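Local coordinates for protein virulence factor (Pectobacterium carotovorum, PDB 2W3Y) that is an S-palmitoylated virulence factor of a Drosophila pathogen that binds lipid vesicles and holds a palmitoyl chain in a buried pocket of its fold, at residues A[31-36]-A[40-45]; A[146-151]-A[166-171]; A[203-208]-A[217-222]. All coordinates share one frame; numbering follows the deposited sequence.

Contact 1. Residues A[31-36]-A[40-45]; sequences DIVPGL and GAVQYQ
The hydroxyl of Tyr44 reaches across to the backbone of Val33, its OH donating to Val33 O at 2.6 Å. This bond lies in the carbonyl plane on a lone pair, with a C=O...O angle of 132°, and the carbonyl oxygen in turn sits at the edge of the ring, near its plane. Ser75 on helix 57-81 also hydrogen-bonds to Tyr44 OH, and its OG bonds to Val33 N, so the tyrosine, the serine and both polar backbone atoms of Val33 satisfy one another. Ile32 comes from the opposite direction, its CD1 3.9 Å from Tyr44 CZ and oblique to the ring. On one face the ring carries CG1 of Val42, offset toward the rim. The other branch, Val42 CG2, anti to its own carbonyl carbon, meets Val33 CG1 at 3.8 Å, the two valines crossing at about a right angle.

Farther along, Val42 N donates to Gly35 O at 2.9 Å. The same oxygen takes a CA-H...O contact from Ala41 CA at 3.2 Å. Gly35 CA makes the reciprocal contact to Val42 O, which Ser260 OG satisfies. Leu36 pairs with Ala41 as an antiparallel, non-hydrogen-bonded bridge, CD1 of the leucine lying 4.1 Å from CB of the alanine. The arrangement is that of a short β-hairpin, strand 36-37 turning back antiparallel onto strand 40-49 of the mixed sheet.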
loop_
_atom_site.group_PDB
_atom_site.type_symbol
_atom_site.label_atom_id
_atom_site.label_comp_id
_atom_site.label_asym_id
_atom_site.label_seq_id
_atom_site.Cartn_x
_atom_site.Cartn_y
_atom_site.Cartn_z
ATOM N N ASP A 31 7.548 -8.922 13.974
ATOM C CA ASP A 31 8.355 -8.651 12.772
ATOM C C ASP A 31 7.475 -8.551 11.523
ATOM O O ASP A 31 6.495 -9.281 11.395
ATOM C CB ASP A 31 9.396 -9.750 12.568
ATOM C CG ASP A 31 10.476 -9.739 13.634
ATOM O OD1 ASP A 31 10.664 -8.690 14.287
ATOM O OD2 ASP A 31 11.151 -10.787 13.808
ATOM N N ILE A 32 7.825 -7.642 10.613
ATOM C CA ILE A 32 7.095 -7.505 9.350
ATOM C C ILE A 32 7.918 -8.067 8.209
ATOM O O ILE A 32 9.101 -8.373 8.384
ATOM C CB ILE A 32 6.625 -6.037 9.069
ATOM C CG1 ILE A 32 7.825 -5.101 8.825
ATOM C CG2 ILE A 32 5.676 -5.565 10.206
ATOM C CD1 ILE A 32 7.454 -3.732 8.216
ATOM N N VAL A 33 7.287 -8.233 7.052
ATOM C CA VAL A 33 7.964 -8.778 5.906
ATOM C C VAL A 33 8.986 -7.738 5.423
ATOM O O VAL A 33 8.625 -6.577 5.206
ATOM C CB VAL A 33 6.965 -9.161 4.802
ATOM C CG1 VAL A 33 7.700 -9.539 3.493
ATOM C CG2 VAL A 33 6.020 -10.291 5.302
ATOM N N PRO A 34 10.264 -8.140 5.302
ATOM C CA PRO A 34 11.309 -7.187 4.884
ATOM C C PRO A 34 11.016 -6.565 3.517
ATOM O O PRO A 34 10.601 -7.267 2.582
ATOM C CB PRO A 34 12.577 -8.051 4.849
ATOM C CG PRO A 34 12.273 -9.151 5.848
ATOM C CD PRO A 34 10.832 -9.466 5.591
ATOM N N GLY A 35 11.228 -5.255 3.415
ATOM C CA GLY A 35 10.845 -4.496 2.225
ATOM C C GLY A 35 11.590 -4.909 0.970
ATOM O O GLY A 35 11.034 -4.874 -0.119
ATOM N N LEU A 36 12.858 -5.284 1.116
ATOM C CA LEU A 36 13.646 -5.653 -0.044
ATOM C C LEU A 36 14.491 -6.898 0.223
ATOM O O LEU A 36 15.252 -6.951 1.183
ATOM C CB LEU A 36 14.507 -4.469 -0.507
ATOM C CG LEU A 36 15.495 -4.660 -1.664
ATOM C CD1 LEU A 36 14.751 -4.989 -2.954
ATOM C CD2 LEU A 36 16.361 -3.424 -1.835
ATOM N N GLY A 40 12.004 -11.198 -3.216
ATOM C CA GLY A 40 10.956 -10.274 -3.622
ATOM C C GLY A 40 10.992 -8.980 -2.820
ATOM O O GLY A 40 11.808 -8.814 -1.917
ATOM N N ALA A 41 10.105 -8.053 -3.158
ATOM C CA ALA A 41 10.084 -6.769 -2.475
ATOM C C ALA A 41 8.640 -6.408 -2.116
ATOM O O ALA A 41 7.721 -6.755 -2.852
ATOM C CB ALA A 41 10.698 -5.688 -3.371
ATOM N N VAL A 42 8.453 -5.718 -0.993
ATOM C CA VAL A 42 7.167 -5.111 -0.644
ATOM C C VAL A 42 7.437 -3.622 -0.494
ATOM O O VAL A 42 8.252 -3.237 0.340
ATOM C CB VAL A 42 6.616 -5.619 0.726
ATOM C CG1 VAL A 42 5.233 -5.023 0.987
ATOM C CG2 VAL A 42 6.599 -7.135 0.789
ATOM N N GLN A 43 6.749 -2.807 -1.287
ATOM C CA GLN A 43 6.900 -1.372 -1.264
ATOM C C GLN A 43 5.864 -0.854 -0.257
ATOM O O GLN A 43 4.695 -0.918 -0.514
ATOM C CB GLN A 43 6.610 -0.843 -2.677
ATOM C CG GLN A 43 7.161 0.501 -2.992
ATOM C CD GLN A 43 8.550 0.407 -3.527
ATOM O OE1 GLN A 43 8.769 -0.014 -4.679
ATOM N NE2 GLN A 43 9.522 0.784 -2.689
ATOM N N TYR A 44 6.301 -0.385 0.905
ATOM C CA TYR A 44 5.380 0.157 1.914
ATOM C C TYR A 44 5.154 1.647 1.683
ATOM O O TYR A 44 6.110 2.411 1.692
ATOM C CB TYR A 44 5.941 -0.078 3.317
ATOM C CG TYR A 44 6.031 -1.524 3.743
ATOM C CD1 TYR A 44 4.873 -2.243 4.098
ATOM C CD2 TYR A 44 7.261 -2.165 3.828
ATOM C CE1 TYR A 44 4.943 -3.559 4.518
ATOM C CE2 TYR A 44 7.339 -3.514 4.246
ATOM C CZ TYR A 44 6.168 -4.188 4.572
ATOM O OH TYR A 44 6.225 -5.483 4.998
ATOM N N GLN A 45 3.909 2.074 1.458
ATOM C CA GLN A 45 3.663 3.471 1.055
ATOM C C GLN A 45 2.438 4.115 1.730
ATOM O O GLN A 45 1.482 3.431 2.097
ATOM C CB GLN A 45 3.488 3.580 -0.473
ATOM C CG GLN A 45 4.505 2.792 -1.287
ATOM C CD GLN A 45 5.737 3.606 -1.619
ATOM O OE1 GLN A 45 5.684 4.474 -2.490
ATOM N NE2 GLN A 45 6.846 3.346 -0.923
#

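Contact 2. Residues A[146-151]-A[166-171]; sequences TFLQNF and YNYLYA. With PLM (palmitic acid), chain C.
Tyr168 OH, which lies 4.3 Å from Leu148 CD1, is gripped by two polar groups: Tyr170 OH donates to it at 2.8 Å, and Gln43 OE1 on strand 40-49 bonds to it as well. The chain of bonds ties two phenols from one strand to a neighbouring glutamine and satisfies the Tyr168 hydroxyl within a largely apolar interior. Tyr168 CE2 also lies in the plane of the Tyr170 ring, at its edge.

Leu148 supplies the helix side of the contact. Its CG is turned anti to the backbone N (chi1 -165°), which carries the branches inward; CD1 approaches Tyr170 OH at 3.9 Å, the two side chains crossing at about a right angle. The palmitoyl chain runs past both sides of the contact. Leu148 CG packs on its C3 at 3.7 Å and Leu148 CD2 on its C5 at 3.8 Å, while the terminal methyl CF lies over one face of the Tyr170 ring, 3.6 Å from CG of that residue. Helix 142-159 packs against strands 166-179 and 40-49, with Phe147 and Phe151 resting on Gln43, and strand 185-198 flanks the other side of strand 166-179.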
loop_
_atom_site.group_PDB
_atom_site.type_symbol
_atom_site.label_atom_id
_atom_site.label_comp_id
_atom_site.label_asym_id
_atom_site.label_seq_id
_atom_site.Cartn_x
_atom_site.Cartn_y
_atom_site.Cartn_z
ATOM N N THR A 146 12.073 10.860 -7.287
ATOM C CA THR A 146 13.394 10.708 -6.671
ATOM C C THR A 146 13.450 9.474 -5.762
ATOM O O THR A 146 14.421 8.707 -5.802
ATOM C CB THR A 146 13.859 11.995 -5.894
ATOM O OG1 THR A 146 13.977 13.090 -6.811
ATOM C CG2 THR A 146 15.203 11.783 -5.216
ATOM N N PHE A 147 12.418 9.273 -4.946
ATOM C CA PHE A 147 12.391 8.082 -4.088
ATOM C C PHE A 147 12.502 6.781 -4.911
ATOM O O PHE A 147 13.294 5.883 -4.582
ATOM C CB PHE A 147 11.110 8.018 -3.241
ATOM C CG PHE A 147 10.834 6.638 -2.706
ATOM C CD1 PHE A 147 11.536 6.162 -1.599
ATOM C CD2 PHE A 147 9.927 5.787 -3.357
ATOM C CE1 PHE A 147 11.324 4.873 -1.116
ATOM C CE2 PHE A 147 9.718 4.484 -2.887
ATOM C CZ PHE A 147 10.420 4.036 -1.774
ATOM N N LEU A 148 11.684 6.687 -5.959
ATOM C CA LEU A 148 11.526 5.450 -6.723
ATOM C C LEU A 148 12.788 5.169 -7.515
ATOM O O LEU A 148 13.232 4.015 -7.618
ATOM C CB LEU A 148 10.291 5.517 -7.637
ATOM C CG LEU A 148 9.763 4.210 -8.239
ATOM C CD1 LEU A 148 9.151 3.282 -7.175
ATOM C CD2 LEU A 148 8.784 4.486 -9.380
ATOM N N GLN A 149 13.383 6.237 -8.051
ATOM C CA GLN A 149 14.617 6.136 -8.806
ATOM C C GLN A 149 15.741 5.544 -7.950
ATOM O O GLN A 149 16.432 4.583 -8.376
ATOM C CB GLN A 149 14.987 7.508 -9.393
ATOM C CG GLN A 149 16.316 7.559 -10.108
ATOM C CD GLN A 149 16.450 8.801 -10.967
ATOM O OE1 GLN A 149 16.311 9.939 -10.488
ATOM N NE2 GLN A 149 16.721 8.592 -12.245
ATOM N N ASN A 150 15.907 6.096 -6.745
ATOM C CA ASN A 150 16.930 5.627 -5.822
ATOM C C ASN A 150 16.641 4.210 -5.329
ATOM O O ASN A 150 17.556 3.390 -5.252
ATOM C CB ASN A 150 17.087 6.573 -4.635
ATOM C CG ASN A 150 17.624 7.940 -5.043
ATOM O OD1 ASN A 150 18.230 8.100 -6.109
ATOM N ND2 ASN A 150 17.395 8.933 -4.198
ATOM N N PHE A 151 15.375 3.929 -5.011
ATOM C CA PHE A 151 14.980 2.586 -4.599
ATOM C C PHE A 151 15.205 1.567 -5.732
ATOM O O PHE A 151 15.577 0.420 -5.476
ATOM C CB PHE A 151 13.533 2.540 -4.111
ATOM C CG PHE A 151 13.167 1.226 -3.471
ATOM C CD1 PHE A 151 13.655 0.895 -2.205
ATOM C CD2 PHE A 151 12.376 0.304 -4.147
ATOM C CE1 PHE A 151 13.343 -0.333 -1.617
ATOM C CE2 PHE A 151 12.048 -0.936 -3.551
ATOM C CZ PHE A 151 12.529 -1.245 -2.294
ATOM N N TYR A 166 10.519 -12.033 -10.419
ATOM C CA TYR A 166 10.770 -11.356 -9.142
ATOM C C TYR A 166 9.448 -10.746 -8.614
ATOM O O TYR A 166 8.886 -9.808 -9.203
ATOM C CB TYR A 166 11.862 -10.283 -9.309
ATOM C CG TYR A 166 12.313 -9.629 -8.014
ATOM C CD1 TYR A 166 13.330 -10.205 -7.225
ATOM C CD2 TYR A 166 11.704 -8.443 -7.560
ATOM C CE1 TYR A 166 13.733 -9.597 -6.026
ATOM C CE2 TYR A 166 12.112 -7.834 -6.385
ATOM C CZ TYR A 166 13.110 -8.409 -5.624
ATOM O OH TYR A 166 13.482 -7.785 -4.450
ATOM N N ASN A 167 8.942 -11.308 -7.522
ATOM C CA ASN A 167 7.659 -10.868 -6.943
ATOM C C ASN A 167 7.717 -9.465 -6.337
ATOM O O ASN A 167 8.683 -9.129 -5.650
ATOM C CB ASN A 167 7.161 -11.862 -5.891
ATOM C CG ASN A 167 6.742 -13.203 -6.502
ATOM O OD1 ASN A 167 6.080 -13.245 -7.532
ATOM N ND2 ASN A 167 7.137 -14.294 -5.863
ATOM N N TYR A 168 6.670 -8.680 -6.579
ATOM C CA TYR A 168 6.669 -7.240 -6.281
ATOM C C TYR A 168 5.279 -6.790 -5.845
ATOM O O TYR A 168 4.319 -6.843 -6.630
ATOM C CB TYR A 168 7.149 -6.451 -7.503
ATOM C CG TYR A 168 7.333 -4.941 -7.331
ATOM C CD1 TYR A 168 8.146 -4.410 -6.314
ATOM C CD2 TYR A 168 6.736 -4.055 -8.229
ATOM C CE1 TYR A 168 8.324 -3.006 -6.180
ATOM C CE2 TYR A 168 6.919 -2.669 -8.122
ATOM C CZ TYR A 168 7.710 -2.151 -7.088
ATOM O OH TYR A 168 7.893 -0.776 -7.002
ATOM N N LEU A 169 5.184 -6.363 -4.584
ATOM C CA LEU A 169 3.917 -5.996 -3.946
ATOM C C LEU A 169 3.949 -4.537 -3.454
ATOM O O LEU A 169 4.995 -4.049 -3.033
ATOM C CB LEU A 169 3.614 -6.946 -2.760
ATOM C CG LEU A 169 3.535 -8.477 -2.953
ATOM C CD1 LEU A 169 4.913 -9.142 -2.928
ATOM C CD2 LEU A 169 2.647 -9.141 -1.885
ATOM N N TYR A 170 2.811 -3.853 -3.566
ATOM C CA TYR A 170 2.557 -2.581 -2.911
ATOM C C TYR A 170 1.600 -2.843 -1.753
ATOM O O TYR A 170 0.500 -3.346 -1.961
ATOM C CB TYR A 170 1.938 -1.555 -3.874
ATOM C CG TYR A 170 2.964 -0.768 -4.645
ATOM C CD1 TYR A 170 3.873 -1.428 -5.459
ATOM C CD2 TYR A 170 3.050 0.638 -4.548
ATOM C CE1 TYR A 170 4.834 -0.744 -6.166
ATOM C CE2 TYR A 170 4.033 1.346 -5.271
ATOM C CZ TYR A 170 4.925 0.619 -6.072
ATOM O OH TYR A 170 5.921 1.212 -6.825
ATOM N N ALA A 171 2.057 -2.531 -0.537
ATOM C CA ALA A 171 1.239 -2.604 0.674
ATOM C C ALA A 171 1.122 -1.165 1.179
ATOM O O ALA A 171 2.069 -0.621 1.757
ATOM C CB ALA A 171 1.888 -3.492 1.698
HETATM C C1 PLM C . 12.833 3.783 -11.562
HETATM O O2 PLM C . 14.015 3.747 -11.995
HETATM C C2 PLM C . 11.922 2.571 -11.710
HETATM C C3 PLM C . 11.630 1.860 -10.391
HETATM C C4 PLM C . 10.747 0.621 -10.558
HETATM C C5 PLM C . 9.271 0.965 -10.755
HETATM C C6 PLM C . 8.506 -0.127 -11.501
HETATM C C7 PLM C . 6.998 0.026 -11.315
HETATM C C8 PLM C . 6.182 -0.545 -12.481
HETATM C C9 PLM C . 5.481 -1.827 -12.034
HETATM C CA PLM C . 3.964 -1.711 -11.944
HETATM C CB PLM C . 3.477 -1.824 -10.503
HETATM C CC PLM C . 2.134 -1.128 -10.346
HETATM C CD PLM C . 2.049 -0.339 -9.047
HETATM C CE PLM C . 0.895 -0.854 -8.202
HETATM C CF PLM C . 0.481 0.154 -7.139
#

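Contact 3. Residues A[203-208]-A[217-222]; sequences KKIATS and LEFGVD. With PLM (palmitic acid), chain C.
Apolar packing alone joins the two segments, and Ile205 carries it. Its CD1 comes in at the edge of the Phe219 ring, near the ring plane, and lies 3.8 Å from Phe219 CZ; the two side chains approach from opposite directions. The same methyl touches Leu217 CD2 at 4.1 Å, where the isoleucine and leucine cross obliquely. CG1 of Ile205 stands anti to the carbonyl carbon (chi1 -66°) and leads CD1 to the aromatic edge, while the other branch, CG2, remains beside the lipid and Leu217.

Contacts with the palmitoyl chain form the second group. C9 lies over the centre of one face of Phe219, 3.7 Å from CE2 of that ring, a CH-π type of packing, and the lipid atom named CA lies beside CG and CD2 of Phe219. Phe198 of strand 185-198 meets Phe219 edge-to-face. Near the head of the lipid, Ile205 O lies 3.5 Å from C2, and Ala206 O makes a close approach of 3.2 Å to the lipid O2.

No hydrogen bond crosses between the segments. At the end of the 3-10 segment 204-206, Ile205 O accepts from Ser208 OG at 2.9 Å, tilted 20° from the carbonyl plane, and from the backbone N of Ser208. Lys203 NZ bonds outside the segment, to the carbonyls of Met159 and Ala164 and to Gln200 OE1, which satisfies the buried ammonium group.

Hydrogen bonds therefore set the shape of 203-208, and backbone carbonyls lie beside the carboxyl end of the lipid, whereas these two segments offer the middle of the tail only apolar groups. Such a surface suits an acyl chain by shape and hydrophobicity, consistent with a pocket for the covalently attached palmitate of an S-palmitoylated protein.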
loop_
_atom_site.group_PDB
_atom_site.type_symbol
_atom_site.label_atom_id
_atom_site.label_comp_id
_atom_site.label_asym_id
_atom_site.label_seq_id
_atom_site.Cartn_x
_atom_site.Cartn_y
_atom_site.Cartn_z
ATOM N N LYS A 203 12.952 -6.615 -16.304
ATOM C CA LYS A 203 13.813 -6.188 -15.186
ATOM C C LYS A 203 14.519 -4.855 -15.415
ATOM O O LYS A 203 14.719 -4.094 -14.466
ATOM C CB LYS A 203 14.790 -7.294 -14.752
ATOM C CG LYS A 203 14.054 -8.457 -14.111
ATOM C CD LYS A 203 14.938 -9.641 -13.815
ATOM C CE LYS A 203 14.107 -10.818 -13.325
ATOM N NZ LYS A 203 15.003 -11.958 -12.918
ATOM N N LYS A 204 14.856 -4.588 -16.681
ATOM C CA LYS A 204 15.389 -3.300 -17.165
ATOM C C LYS A 204 14.646 -2.047 -16.678
ATOM O O LYS A 204 15.257 -0.987 -16.533
ATOM C CB LYS A 204 15.377 -3.290 -18.700
ATOM C CG LYS A 204 16.750 -3.307 -19.385
ATOM C CD LYS A 204 17.537 -4.608 -19.142
ATOM C CE LYS A 204 18.003 -5.277 -20.451
ATOM N NZ LYS A 204 16.893 -6.043 -21.121
ATOM N N ILE A 205 13.338 -2.172 -16.444
ATOM C CA ILE A 205 12.490 -1.042 -16.023
ATOM C C ILE A 205 12.981 -0.370 -14.730
ATOM O O ILE A 205 12.892 0.864 -14.588
ATOM C CB ILE A 205 11.002 -1.466 -15.899
ATOM C CG1 ILE A 205 10.444 -1.832 -17.277
ATOM C CG2 ILE A 205 10.140 -0.353 -15.236
ATOM C CD1 ILE A 205 9.127 -2.601 -17.232
ATOM N N ALA A 206 13.516 -1.181 -13.812
ATOM C CA ALA A 206 14.005 -0.707 -12.501
ATOM C C ALA A 206 15.175 0.291 -12.545
ATOM O O ALA A 206 15.468 0.965 -11.551
ATOM C CB ALA A 206 14.346 -1.904 -11.590
ATOM N N THR A 207 15.833 0.400 -13.694
ATOM C CA THR A 207 16.894 1.407 -13.877
ATOM C C THR A 207 16.649 2.382 -15.038
ATOM O O THR A 207 17.595 2.900 -15.627
ATOM C CB THR A 207 18.263 0.733 -14.076
ATOM O OG1 THR A 207 18.168 -0.219 -15.143
ATOM C CG2 THR A 207 18.722 0.041 -12.778
ATOM N N SER A 208 15.384 2.641 -15.353
ATOM C CA SER A 208 15.031 3.430 -16.530
ATOM C C SER A 208 14.391 4.782 -16.188
ATOM O O SER A 208 13.936 5.488 -17.089
ATOM C CB SER A 208 14.053 2.639 -17.393
ATOM O OG SER A 208 12.766 2.668 -16.796
ATOM N N LEU A 217 5.197 -0.685 -20.205
ATOM C CA LEU A 217 4.707 -1.200 -18.933
ATOM C C LEU A 217 3.537 -2.121 -19.216
ATOM O O LEU A 217 2.458 -1.659 -19.615
ATOM C CB LEU A 217 4.271 -0.056 -18.012
ATOM C CG LEU A 217 5.244 1.083 -17.705
ATOM C CD1 LEU A 217 4.566 2.093 -16.769
ATOM C CD2 LEU A 217 6.555 0.556 -17.100
ATOM N N GLU A 218 3.755 -3.419 -19.035
ATOM C CA GLU A 218 2.695 -4.422 -19.178
ATOM C C GLU A 218 2.698 -5.335 -17.955
ATOM O O GLU A 218 3.492 -6.277 -17.877
ATOM C CB GLU A 218 2.838 -5.234 -20.488
ATOM C CG GLU A 218 1.615 -6.141 -20.767
ATOM C CD GLU A 218 1.806 -7.126 -21.925
ATOM O OE1 GLU A 218 2.796 -7.897 -21.937
ATOM O OE2 GLU A 218 0.930 -7.152 -22.814
ATOM N N PHE A 219 1.843 -5.020 -16.982
ATOM C CA PHE A 219 1.804 -5.765 -15.719
ATOM C C PHE A 219 0.386 -6.155 -15.380
ATOM O O PHE A 219 -0.529 -5.332 -15.434
ATOM C CB PHE A 219 2.387 -4.951 -14.554
ATOM C CG PHE A 219 3.852 -4.673 -14.671
ATOM C CD1 PHE A 219 4.782 -5.515 -14.066
ATOM C CD2 PHE A 219 4.308 -3.547 -15.367
ATOM C CE1 PHE A 219 6.151 -5.252 -14.162
ATOM C CE2 PHE A 219 5.666 -3.270 -15.476
ATOM C CZ PHE A 219 6.600 -4.129 -14.865
ATOM N N GLY A 220 0.209 -7.425 -15.035
ATOM C CA GLY A 220 -1.046 -7.898 -14.489
ATOM C C GLY A 220 -0.949 -7.758 -12.984
ATOM O O GLY A 220 -0.060 -8.325 -12.358
ATOM N N VAL A 221 -1.863 -6.977 -12.414
ATOM C CA VAL A 221 -1.822 -6.629 -10.993
ATOM C C VAL A 221 -3.057 -7.180 -10.282
ATOM O O VAL A 221 -4.182 -6.807 -10.618
ATOM C CB VAL A 221 -1.722 -5.086 -10.792
ATOM C CG1 VAL A 221 -1.502 -4.747 -9.331
ATOM C CG2 VAL A 221 -0.596 -4.470 -11.719
ATOM N N ASP A 222 -2.845 -8.062 -9.309
ATOM C CA ASP A 222 -3.916 -8.579 -8.451
ATOM C C ASP A 222 -4.192 -7.579 -7.335
ATOM O O ASP A 222 -3.249 -7.039 -6.749
ATOM C CB ASP A 222 -3.490 -9.890 -7.809
ATOM C CG ASP A 222 -3.262 -10.989 -8.813
ATOM O OD1 ASP A 222 -4.143 -11.214 -9.671
ATOM O OD2 ASP A 222 -2.191 -11.638 -8.724
HETATM C C1 PLM C . 12.833 3.783 -11.562
HETATM O O2 PLM C . 14.015 3.747 -11.995
HETATM C C2 PLM C . 11.922 2.571 -11.710
HETATM C C3 PLM C . 11.630 1.860 -10.391
HETATM C C4 PLM C . 10.747 0.621 -10.558
HETATM C C5 PLM C . 9.271 0.965 -10.755
HETATM C C6 PLM C . 8.506 -0.127 -11.501
HETATM C C7 PLM C . 6.998 0.026 -11.315
HETATM C C8 PLM C . 6.182 -0.545 -12.481
HETATM C C9 PLM C . 5.481 -1.827 -12.034
HETATM C CA PLM C . 3.964 -1.711 -11.944
HETATM C CB PLM C . 3.477 -1.824 -10.503
HETATM C CC PLM C . 2.134 -1.128 -10.346
HETATM C CD PLM C . 2.049 -0.339 -9.047
HETATM C CE PLM C . 0.895 -0.854 -8.202
HETATM C CF PLM C . 0.481 0.154 -7.139
#

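In the fold
All three contacts reach the same mixed sheet. Contacts 1 and 2, with centres 9 Å apart, are neighbours that touch directly: strands 40-49 and 166-179 run side by side, Gln43 N probably hydrogen-bonds to Leu169 O at 2.8 Å, joining the two parallel strands, and the side chain of Gln43 is shared between the two contacts. Contacts 2 and 3 lie about 10 Å apart between centres and do not touch each other, their nearest atoms being about 5 Å apart; the palmitoyl chain bridges them, contacting both. Contact 1 stands further off, its centre 18 Å from that of contact 3 and its Ala41 side chain about 10 Å from the lipid.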